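Local coordinates for protein peroxide stress regulator PerR, FUR family (Streptococcus pyogenes, PDB 4LMY) that probably acts as a zinc-containing, metal-dependent transcription factor of the FUR family that binds DNA and regulates genes of the peroxide stress response, at residues B[16-19]-B[20-24]; B[70-73]-B[74-78]; B[32-35]-B[36-40]; B[47-50]-B[51-54]. All blocks are in the same frame, centred on the assembly; numbering follows the deposited sequence.

In the fold
All four contacts are local, each joining successive turns of one helix in the winged-helix part of the chain. Contacts 1 and 2 close helices 12-22 and 63-75 with Schellman turns and meet through the K23-E76 salt bridge and the edge-to-face rings of H19 and F78; contact 1 alone supplies a zinc ligand. Contact 3, in helix 29-40, is the most apolar, has no fully exposed residue and touches the other three. Contact 4, in helix 47-54, lies farthest from the centre of the chain, about 20 Å centre to centre, and is rich in outer ion pairs, yet I50 packs on L70 of contact 2 and D53 meets Y37 of contact 3.

Contact 1 (B[16-19]-B[20-24]); sequences VLEH and LREKH. With ZN (zinc ion), chain E.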
loop_
_atom_site.group_PDB
_atom_site.type_symbol
_atom_site.label_atom_id
_atom_site.label_comp_id
_atom_site.label_asym_id
_atom_site.label_seq_id
_atom_site.Cartn_x
_atom_site.Cartn_y
_atom_site.Cartn_z
ATOM N N VAL B 16 -15.846 3.291 -7.354
ATOM C CA VAL B 16 -16.550 2.822 -8.544
ATOM C C VAL B 16 -17.917 3.490 -8.649
ATOM O O VAL B 16 -18.285 4.013 -9.703
ATOM C CB VAL B 16 -16.726 1.295 -8.543
ATOM C CG1 VAL B 16 -17.575 0.860 -9.728
ATOM C CG2 VAL B 16 -15.376 0.615 -8.583
ATOM N N LEU B 17 -18.654 3.488 -7.542
ATOM C CA LEU B 17 -19.990 4.068 -7.509
ATOM C C LEU B 17 -19.955 5.559 -7.824
ATOM O O LEU B 17 -20.802 6.061 -8.561
ATOM C CB LEU B 17 -20.655 3.828 -6.152
ATOM C CG LEU B 17 -20.915 2.370 -5.770
ATOM C CD1 LEU B 17 -21.865 2.286 -4.578
ATOM C CD2 LEU B 17 -21.459 1.590 -6.958
ATOM N N GLU B 18 -18.971 6.262 -7.272
ATOM C CA GLU B 18 -18.823 7.692 -7.533
ATOM C C GLU B 18 -18.576 7.971 -9.015
ATOM O O GLU B 18 -19.207 8.851 -9.598
ATOM C CB GLU B 18 -17.702 8.293 -6.680
ATOM C CG GLU B 18 -17.441 9.773 -6.935
ATOM C CD GLU B 18 -18.607 10.665 -6.535
ATOM O OE1 GLU B 18 -18.668 11.815 -7.021
ATOM O OE2 GLU B 18 -19.457 10.226 -5.730
ATOM N N HIS B 19 -17.667 7.211 -9.616
ATOM C CA HIS B 19 -17.374 7.340 -11.041
ATOM C C HIS B 19 -18.607 7.042 -11.891
ATOM O O HIS B 19 -18.888 7.749 -12.860
ATOM C CB HIS B 19 -16.231 6.408 -11.449
ATOM C CG HIS B 19 -14.868 6.931 -11.108
ATOM N ND1 HIS B 19 -14.025 7.479 -12.053
ATOM C CD2 HIS B 19 -14.200 6.984 -9.933
ATOM C CE1 HIS B 19 -12.899 7.850 -11.472
ATOM N NE2 HIS B 19 -12.977 7.560 -10.186
ATOM N N LEU B 20 -19.336 5.991 -11.527
ATOM C CA LEU B 20 -20.539 5.608 -12.266
ATOM C C LEU B 20 -21.649 6.652 -12.140
ATOM O O LEU B 20 -22.338 6.948 -13.117
ATOM C CB LEU B 20 -21.044 4.232 -11.822
ATOM C CG LEU B 20 -20.154 3.034 -12.160
ATOM C CD1 LEU B 20 -20.865 1.728 -11.834
ATOM C CD2 LEU B 20 -19.715 3.068 -13.614
ATOM N N ARG B 21 -21.821 7.203 -10.939
ATOM C CA ARG B 21 -22.792 8.273 -10.720
ATOM C C ARG B 21 -22.446 9.486 -11.572
ATOM O O ARG B 21 -23.325 10.104 -12.174
ATOM C CB ARG B 21 -22.832 8.693 -9.250
ATOM C CG ARG B 21 -23.525 7.720 -8.318
ATOM C CD ARG B 21 -23.719 8.345 -6.943
ATOM N NE ARG B 21 -23.811 7.338 -5.892
ATOM C CZ ARG B 21 -22.827 7.047 -5.047
ATOM N NH1 ARG B 21 -21.670 7.694 -5.117
ATOM N NH2 ARG B 21 -23.004 6.111 -4.125
ATOM N N GLU B 22 -21.159 9.820 -11.610
ATOM C CA GLU B 22 -20.671 10.938 -12.412
ATOM C C GLU B 22 -21.068 10.786 -13.877
ATOM O O GLU B 22 -21.317 11.774 -14.567
ATOM C CB GLU B 22 -19.148 11.061 -12.295
ATOM C CG GLU B 22 -18.666 11.684 -10.995
ATOM C CD GLU B 22 -17.154 11.648 -10.854
ATOM O OE1 GLU B 22 -16.494 10.955 -11.660
ATOM O OE2 GLU B 22 -16.626 12.313 -9.938
ATOM N N LYS B 23 -21.141 9.542 -14.339
ATOM C CA LYS B 23 -21.485 9.253 -15.727
ATOM C C LYS B 23 -22.974 8.963 -15.909
ATOM O O LYS B 23 -23.406 8.576 -16.995
ATOM C CB LYS B 23 -20.669 8.067 -16.240
ATOM C CG LYS B 23 -19.171 8.197 -16.029
ATOM C CD LYS B 23 -18.610 9.408 -16.749
ATOM C CE LYS B 23 -17.299 9.063 -17.437
ATOM N NZ LYS B 23 -17.501 8.029 -18.490
ATOM N N HIS B 24 -23.744 9.147 -14.839
ATOM C CA HIS B 24 -25.187 8.892 -14.846
ATOM C C HIS B 24 -25.536 7.452 -15.213
ATOM O O HIS B 24 -26.502 7.202 -15.933
ATOM C CB HIS B 24 -25.918 9.863 -15.778
ATOM C CG HIS B 24 -25.640 11.305 -15.489
ATOM N ND1 HIS B 24 -24.746 12.052 -16.223
ATOM C CD2 HIS B 24 -26.137 12.137 -14.542
ATOM C CE1 HIS B 24 -24.705 13.282 -15.744
ATOM N NE2 HIS B 24 -25.539 13.360 -14.725
HETATM ZN ZN ZN E . -11.572 7.995 -8.604
HETATM O O HOH W 1 -16.774 9.109 -13.886
#
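Residues 16-22 form the last turns of helix 12-22, where L20 N, R21 N and E22 N donate to the carbonyl oxygens of V16, L17 and E18; the R21 N to L17 O bond measures 2.8 Å. A Schellman motif ends the helix: H24, at positive phi, gives its N to R21 O, and I25 N returns to L20 O. V16 and L20 lie side by side, V16 CG1 standing 4.0 Å from L20 CD1 on the buried side, where both also meet I35 and helix 63-75. On the outer side, R21 runs back along the helix, its chain extended from CG to NE, so that L17 CB sits over one guanidinium face near the rim. E18 takes the other course: its CG is anti to the backbone N (chi1 178°) and the chain then bends, bringing OE2 to the guanidinium edge, in plane, 3.4 Å from R21 NH1. The two planes are 57° apart, a single long contact. E18 OE1 lies 3.6 Å from E22 OE2, a proximity of like charges that may be eased by R21 and by H6 ND1, hydrogen-bonded to E22 OE2. E22 OE1 lies over one face of the H19 ring, and one water donates to both H19 O and E22 OE1, at 2.7 Å and 2.9 Å respectively. H19 NE2 binds zinc at 2.2 Å, sharing the ion with H4, H6, H97 and H99. The helix end therefore contributes directly to the metal site, while E22, through its water and H6, forms a second shell that would steady two zinc ligands.

Contact 2 (B[70-73]-B[74-78]); sequences LKVL and VDEGF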
loop_
_atom_site.group_PDB
_atom_site.type_symbol
_atom_site.label_atom_id
_atom_site.label_comp_id
_atom_site.label_asym_id
_atom_site.label_seq_id
_atom_site.Cartn_x
_atom_site.Cartn_y
_atom_site.Cartn_z
ATOM N N LEU B 70 -20.088 -6.456 -16.629
ATOM C CA LEU B 70 -18.657 -6.516 -16.914
ATOM C C LEU B 70 -18.272 -5.524 -18.007
ATOM O O LEU B 70 -17.207 -4.911 -17.950
ATOM C CB LEU B 70 -18.244 -7.932 -17.319
ATOM C CG LEU B 70 -18.298 -8.999 -16.223
ATOM C CD1 LEU B 70 -17.992 -10.372 -16.793
ATOM C CD2 LEU B 70 -17.344 -8.666 -15.082
ATOM N N LYS B 71 -19.151 -5.370 -18.993
ATOM C CA LYS B 71 -18.938 -4.431 -20.091
ATOM C C LYS B 71 -18.787 -3.003 -19.576
ATOM O O LYS B 71 -17.895 -2.270 -20.005
ATOM C CB LYS B 71 -20.095 -4.513 -21.088
ATOM C CG LYS B 71 -20.132 -3.390 -22.109
ATOM C CD LYS B 71 -19.928 -3.914 -23.520
ATOM C CE LYS B 71 -20.835 -3.195 -24.505
ATOM N NZ LYS B 71 -20.687 -1.715 -24.426
ATOM N N VAL B 72 -19.659 -2.616 -18.651
ATOM C CA VAL B 72 -19.590 -1.295 -18.037
ATOM C C VAL B 72 -18.291 -1.124 -17.254
ATOM O O VAL B 72 -17.581 -0.132 -17.419
ATOM C CB VAL B 72 -20.794 -1.042 -17.104
ATOM C CG1 VAL B 72 -20.566 0.202 -16.258
ATOM C CG2 VAL B 72 -22.080 -0.921 -17.915
ATOM N N LEU B 73 -17.975 -2.102 -16.412
ATOM C CA LEU B 73 -16.779 -2.035 -15.575
ATOM C C LEU B 73 -15.479 -2.036 -16.382
ATOM O O LEU B 73 -14.534 -1.324 -16.043
ATOM C CB LEU B 73 -16.775 -3.175 -14.553
ATOM C CG LEU B 73 -17.906 -3.113 -13.521
ATOM C CD1 LEU B 73 -17.742 -4.205 -12.474
ATOM C CD2 LEU B 73 -17.978 -1.739 -12.866
ATOM N N VAL B 74 -15.436 -2.837 -17.442
ATOM C CA VAL B 74 -14.258 -2.896 -18.302
ATOM C C VAL B 74 -14.054 -1.573 -19.036
ATOM O O VAL B 74 -12.942 -1.047 -19.089
ATOM C CB VAL B 74 -14.346 -4.060 -19.317
ATOM C CG1 VAL B 74 -13.341 -3.874 -20.445
ATOM C CG2 VAL B 74 -14.119 -5.391 -18.617
ATOM N N ASP B 75 -15.138 -1.031 -19.584
ATOM C CA ASP B 75 -15.074 0.229 -20.317
ATOM C C ASP B 75 -14.739 1.412 -19.411
ATOM O O ASP B 75 -13.963 2.289 -19.789
ATOM C CB ASP B 75 -16.382 0.491 -21.067
ATOM C CG ASP B 75 -16.634 -0.517 -22.171
ATOM O OD1 ASP B 75 -15.712 -1.297 -22.487
ATOM O OD2 ASP B 75 -17.753 -0.527 -22.725
ATOM N N GLU B 76 -15.323 1.435 -18.216
ATOM C CA GLU B 76 -15.077 2.525 -17.275
ATOM C C GLU B 76 -13.722 2.389 -16.576
ATOM O O GLU B 76 -13.325 3.258 -15.801
ATOM C CB GLU B 76 -16.213 2.638 -16.251
ATOM C CG GLU B 76 -17.574 2.962 -16.860
ATOM C CD GLU B 76 -17.585 4.272 -17.628
ATOM O OE1 GLU B 76 -18.335 4.370 -18.623
ATOM O OE2 GLU B 76 -16.855 5.207 -17.235
ATOM N N GLY B 77 -13.026 1.289 -16.850
ATOM C CA GLY B 77 -11.644 1.128 -16.431
ATOM C C GLY B 77 -11.411 0.580 -15.036
ATOM O O GLY B 77 -10.413 0.914 -14.397
ATOM N N PHE B 78 -12.316 -0.271 -14.563
ATOM C CA PHE B 78 -12.181 -0.840 -13.226
ATOM C C PHE B 78 -11.910 -2.342 -13.249
ATOM O O PHE B 78 -11.543 -2.931 -12.232
ATOM C CB PHE B 78 -13.420 -0.530 -12.383
ATOM C CG PHE B 78 -13.672 0.938 -12.198
ATOM C CD1 PHE B 78 -12.812 1.707 -11.431
ATOM C CD2 PHE B 78 -14.764 1.551 -12.788
ATOM C CE1 PHE B 78 -13.035 3.057 -11.257
ATOM C CE2 PHE B 78 -14.994 2.903 -12.617
ATOM C CZ PHE B 78 -14.127 3.656 -11.850
#
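L73 O and F78 N meet in a 2.9 Å hydrogen bond, with an N-H...O angle of 169°, which closes helix 63-75. It spans five residues, and G77 lies inside it with phi 86° as the turning residue of a Schellman motif, its own N reaching V74 O in a weak bond. Ahead of this turn the regular ladder is intact: V74 N, D75 N and E76 N donate to L70 O, K71 O and V72 O. Among side chains, K71 and D75 form the ionic pair, K71 NZ standing 3.6 Å from D75 OD2, a long salt bridge on the exposed side. K71 reaches it by bends at three successive torsions, and D75 OD2 also lies 3.2 Å from K71 O, an acceptor-acceptor approach that the lysine charge would partly offset. On the inward-leaning side V72 CG1 touches E76 CG at 4.1 Å. E76 leaves the backbone with CG beside its own N (chi1 -62°) and bends again at chi2; its OE2 makes a salt bridge with K23, just past the end of helix 12-22. The F78 ring carries E76 O over one face, 3.6 Å above the plane and near the rim. Farther out, this ring meets H19 edge-to-face and packs on V16, N15 and H97, while F78 also bonds through its backbone to M95. L73 and V74 pack on strand 79-82, and L70 on Y92. The Schellman turn thus sets F78 beside zinc ligands, with its side chain about 6 Å from the zinc ion, and the buried ring and the K23-E76 ion pair join this helix end to the metal-binding helix.

Contact 3 (B[32-35]-B[36-40]); sequences KAII and SYMIQ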
loop_
_atom_site.group_PDB
_atom_site.type_symbol
_atom_site.label_atom_id
_atom_site.label_comp_id
_atom_site.label_asym_id
_atom_site.label_seq_id
_atom_site.Cartn_x
_atom_site.Cartn_y
_atom_site.Cartn_z
ATOM N N LYS B 32 -24.157 -3.480 -7.812
ATOM C CA LYS B 32 -23.409 -3.364 -6.564
ATOM C C LYS B 32 -22.834 -4.710 -6.138
ATOM O O LYS B 32 -21.698 -4.789 -5.662
ATOM C CB LYS B 32 -24.296 -2.795 -5.456
ATOM C CG LYS B 32 -24.587 -1.318 -5.616
ATOM C CD LYS B 32 -25.294 -0.745 -4.397
ATOM C CE LYS B 32 -26.802 -0.769 -4.557
ATOM N NZ LYS B 32 -27.497 -0.319 -3.316
ATOM N N ALA B 33 -23.623 -5.765 -6.314
ATOM C CA ALA B 33 -23.192 -7.111 -5.951
ATOM C C ALA B 33 -22.004 -7.576 -6.784
ATOM O O ALA B 33 -21.073 -8.189 -6.266
ATOM C CB ALA B 33 -24.342 -8.086 -6.087
ATOM N N ILE B 34 -22.038 -7.281 -8.078
ATOM C CA ILE B 34 -20.974 -7.703 -8.979
ATOM C C ILE B 34 -19.679 -6.927 -8.718
ATOM O O ILE B 34 -18.588 -7.502 -8.729
ATOM C CB ILE B 34 -21.419 -7.595 -10.453
ATOM C CG1 ILE B 34 -22.516 -8.625 -10.734
ATOM C CG2 ILE B 34 -20.245 -7.806 -11.391
ATOM C CD1 ILE B 34 -23.157 -8.495 -12.092
ATOM N N ILE B 35 -19.806 -5.629 -8.459
ATOM C CA ILE B 35 -18.653 -4.807 -8.099
ATOM C C ILE B 35 -17.976 -5.343 -6.839
ATOM O O ILE B 35 -16.765 -5.559 -6.825
ATOM C CB ILE B 35 -19.045 -3.335 -7.884
ATOM C CG1 ILE B 35 -19.512 -2.714 -9.202
ATOM C CG2 ILE B 35 -17.867 -2.543 -7.317
ATOM C CD1 ILE B 35 -20.268 -1.416 -9.035
ATOM N N SER B 36 -18.768 -5.564 -5.795
ATOM C CA SER B 36 -18.247 -6.069 -4.527
ATOM C C SER B 36 -17.619 -7.441 -4.708
ATOM O O SER B 36 -16.557 -7.725 -4.155
ATOM C CB SER B 36 -19.353 -6.144 -3.474
ATOM O OG SER B 36 -19.832 -4.855 -3.138
ATOM N N TYR B 37 -18.287 -8.289 -5.486
ATOM C CA TYR B 37 -17.773 -9.620 -5.790
ATOM C C TYR B 37 -16.389 -9.540 -6.426
ATOM O O TYR B 37 -15.468 -10.246 -6.014
ATOM C CB TYR B 37 -18.733 -10.367 -6.722
ATOM C CG TYR B 37 -18.249 -11.741 -7.140
ATOM C CD1 TYR B 37 -17.454 -11.906 -8.269
ATOM C CD2 TYR B 37 -18.596 -12.872 -6.414
ATOM C CE1 TYR B 37 -17.010 -13.154 -8.657
ATOM C CE2 TYR B 37 -18.156 -14.129 -6.796
ATOM C CZ TYR B 37 -17.364 -14.263 -7.919
ATOM O OH TYR B 37 -16.923 -15.507 -8.310
ATOM N N MET B 38 -16.252 -8.678 -7.431
ATOM C CA MET B 38 -14.999 -8.530 -8.162
ATOM C C MET B 38 -13.892 -7.968 -7.277
ATOM O O MET B 38 -12.738 -8.385 -7.372
ATOM C CB MET B 38 -15.192 -7.643 -9.395
ATOM C CG MET B 38 -16.054 -8.272 -10.481
ATOM S SD MET B 38 -15.435 -9.884 -10.995
ATOM C CE MET B 38 -13.819 -9.436 -11.625
ATOM N N ILE B 39 -14.255 -7.021 -6.418
ATOM C CA ILE B 39 -13.307 -6.431 -5.478
ATOM C C ILE B 39 -12.779 -7.472 -4.498
ATOM O O ILE B 39 -11.582 -7.513 -4.203
ATOM C CB ILE B 39 -13.948 -5.259 -4.703
ATOM C CG1 ILE B 39 -14.148 -4.066 -5.635
ATOM C CG2 ILE B 39 -13.085 -4.854 -3.510
ATOM C CD1 ILE B 39 -14.870 -2.920 -5.000
ATOM N N GLN B 40 -13.673 -8.323 -4.006
ATOM C CA GLN B 40 -13.305 -9.324 -3.011
ATOM C C GLN B 40 -12.644 -10.555 -3.621
ATOM O O GLN B 40 -11.985 -11.320 -2.917
ATOM C CB GLN B 40 -14.527 -9.753 -2.198
ATOM C CG GLN B 40 -15.130 -8.651 -1.348
ATOM C CD GLN B 40 -16.004 -9.192 -0.235
ATOM O OE1 GLN B 40 -16.356 -10.372 -0.224
ATOM N NE2 GLN B 40 -16.351 -8.333 0.714
#
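The Y37 ring has M38 SD at its edge, in the ring plane; the ring itself swings away from residues 32-35, leaving Y37 CB against A33 O at 3.2 Å. Its OH finds a hydrogen bond with D53 of helix 47-54. Across the two segments the polar side-chain contact is made by S36: with OG beside its own backbone N (chi1 -66°), it donates to K32 O at 3.1 Å, while S36 N donates to the same oxygen at 3.0 Å. The two donors reach K32 O from opposite faces of the carbonyl plane, so one acceptor is gripped twice. The other end of K32 turns outward to a salt bridge with E29. I35 and I39 lie side by side and point the same way, I35 CG2 touching I39 CD1 at 3.8 Å. In the neighbouring i to i+4 pair, I34 CG2 lies 4.3 Å from M38 CG. These apolar branches face different neighbours: I35 packs on V16 of helix 12-22, I34 on L54, and M38 on I50 and on Y92 and F94 of strand 91-94. Such a helix, covered by helices and a two-stranded wing, is characteristic of the winged helix-turn-helix fold of FUR-family regulators.

Contact 4 (B[47-50]-B[51-54]); sequences ADKI and YRDL
D48 sends CG anti to its backbone N (chi1 -173°) and R52 bends at chi3 (-78°), which together bring the aspartate to the edge of the guanidinium group. The bond from R52 NE to D48 OD2 is short, 2.6 Å, and nearly straight at 170°. The acceptor lies in the guanidinium plane, but the donor comes from above the carboxylate plane, and the two planes are well inclined to each other. K49 CA covers one guanidinium face, 3.6 Å above it and near the rim. D48 OD1 meanwhile stands at the edge of the Y51 ring, 4.1 Å from Y51 CD2. K49 makes the next pair, its chain bent at chi2 and chi4, and its NZ meets D53 OD2 at 2.8 Å on the syn side, close to the carboxylate plane, with a weak bond of 3.1 Å from K49 NZ to D53 OD1. The Y37 hydroxyl also binds D53 OD2, so this oxygen has partners on two helices. On the buried side I50 CG2 touches L54 CD1 at 3.9 Å, the two side by side, I50 reaching helices 29-40 and 63-75 and L54 meeting I34. Two successive i to i+4 ion pairs thus brace the outer face of helix 47-54, and the second, through Y37, also ties it to helix 29-40.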
loop_
_atom_site.group_PDB
_atom_site.type_symbol
_atom_site.label_atom_id
_atom_site.label_comp_id
_atom_site.label_asym_id
_atom_site.label_seq_id
_atom_site.Cartn_x
_atom_site.Cartn_y
_atom_site.Cartn_z
ATOM N N ALA B 47 -16.885 -15.139 -16.662
ATOM C CA ALA B 47 -18.252 -14.643 -16.574
ATOM C C ALA B 47 -19.167 -15.709 -15.982
ATOM O O ALA B 47 -20.079 -15.398 -15.216
ATOM C CB ALA B 47 -18.752 -14.217 -17.945
ATOM N N ASP B 48 -18.913 -16.967 -16.336
ATOM C CA ASP B 48 -19.714 -18.079 -15.834
ATOM C C ASP B 48 -19.550 -18.253 -14.329
ATOM O O ASP B 48 -20.523 -18.506 -13.621
ATOM C CB ASP B 48 -19.350 -19.384 -16.546
ATOM C CG ASP B 48 -20.277 -20.526 -16.172
ATOM O OD1 ASP B 48 -21.478 -20.452 -16.510
ATOM O OD2 ASP B 48 -19.808 -21.500 -15.547
ATOM N N LYS B 49 -18.316 -18.117 -13.851
ATOM C CA LYS B 49 -18.022 -18.246 -12.426
ATOM C C LYS B 49 -18.759 -17.189 -11.615
ATOM O O LYS B 49 -19.385 -17.500 -10.602
ATOM C CB LYS B 49 -16.519 -18.138 -12.166
ATOM C CG LYS B 49 -16.159 -18.117 -10.685
ATOM C CD LYS B 49 -15.458 -19.392 -10.256
ATOM C CE LYS B 49 -15.269 -19.439 -8.748
ATOM N NZ LYS B 49 -16.445 -20.025 -8.043
ATOM N N ILE B 50 -18.677 -15.941 -12.067
ATOM C CA ILE B 50 -19.402 -14.844 -11.438
ATOM C C ILE B 50 -20.890 -15.167 -11.396
ATOM O O ILE B 50 -21.536 -15.055 -10.353
ATOM C CB ILE B 50 -19.209 -13.526 -12.211
ATOM C CG1 ILE B 50 -17.727 -13.157 -12.300
ATOM C CG2 ILE B 50 -20.012 -12.409 -11.563
ATOM C CD1 ILE B 50 -17.443 -11.988 -13.222
ATOM N N TYR B 51 -21.418 -15.580 -12.543
ATOM C CA TYR B 51 -22.821 -15.944 -12.674
ATOM C C TYR B 51 -23.220 -17.045 -11.693
ATOM O O TYR B 51 -24.226 -16.927 -10.999
ATOM C CB TYR B 51 -23.113 -16.371 -14.116
ATOM C CG TYR B 51 -24.457 -17.032 -14.315
ATOM C CD1 TYR B 51 -25.635 -16.366 -14.008
ATOM C CD2 TYR B 51 -24.547 -18.320 -14.826
ATOM C CE1 TYR B 51 -26.865 -16.968 -14.189
ATOM C CE2 TYR B 51 -25.772 -18.930 -15.013
ATOM C CZ TYR B 51 -26.928 -18.249 -14.693
ATOM O OH TYR B 51 -28.151 -18.850 -14.877
ATOM N N ARG B 52 -22.422 -18.107 -11.632
ATOM C CA ARG B 52 -22.723 -19.237 -10.755
ATOM C C ARG B 52 -22.650 -18.880 -9.270
ATOM O O ARG B 52 -23.447 -19.373 -8.469
ATOM C CB ARG B 52 -21.806 -20.426 -11.060
ATOM C CG ARG B 52 -22.186 -21.197 -12.316
ATOM C CD ARG B 52 -21.348 -22.459 -12.487
ATOM N NE ARG B 52 -20.007 -22.179 -12.994
ATOM C CZ ARG B 52 -18.916 -22.110 -12.237
ATOM N NH1 ARG B 52 -19.001 -22.303 -10.927
ATOM N NH2 ARG B 52 -17.740 -21.852 -12.791
ATOM N N ASP B 53 -21.701 -18.024 -8.906
ATOM C CA ASP B 53 -21.502 -17.659 -7.505
ATOM C C ASP B 53 -22.575 -16.714 -6.969
ATOM O O ASP B 53 -22.928 -16.774 -5.792
ATOM C CB ASP B 53 -20.115 -17.045 -7.293
ATOM C CG ASP B 53 -19.013 -18.082 -7.294
ATOM O OD1 ASP B 53 -19.331 -19.289 -7.228
ATOM O OD2 ASP B 53 -17.829 -17.693 -7.351
ATOM N N LEU B 54 -23.088 -15.842 -7.831
ATOM C CA LEU B 54 -24.082 -14.859 -7.408
ATOM C C LEU B 54 -25.517 -15.340 -7.617
ATOM O O LEU B 54 -26.454 -14.776 -7.053
ATOM C CB LEU B 54 -23.857 -13.526 -8.126
ATOM C CG LEU B 54 -22.606 -12.756 -7.702
ATOM C CD1 LEU B 54 -22.392 -11.544 -8.592
ATOM C CD2 LEU B 54 -22.726 -12.335 -6.249
#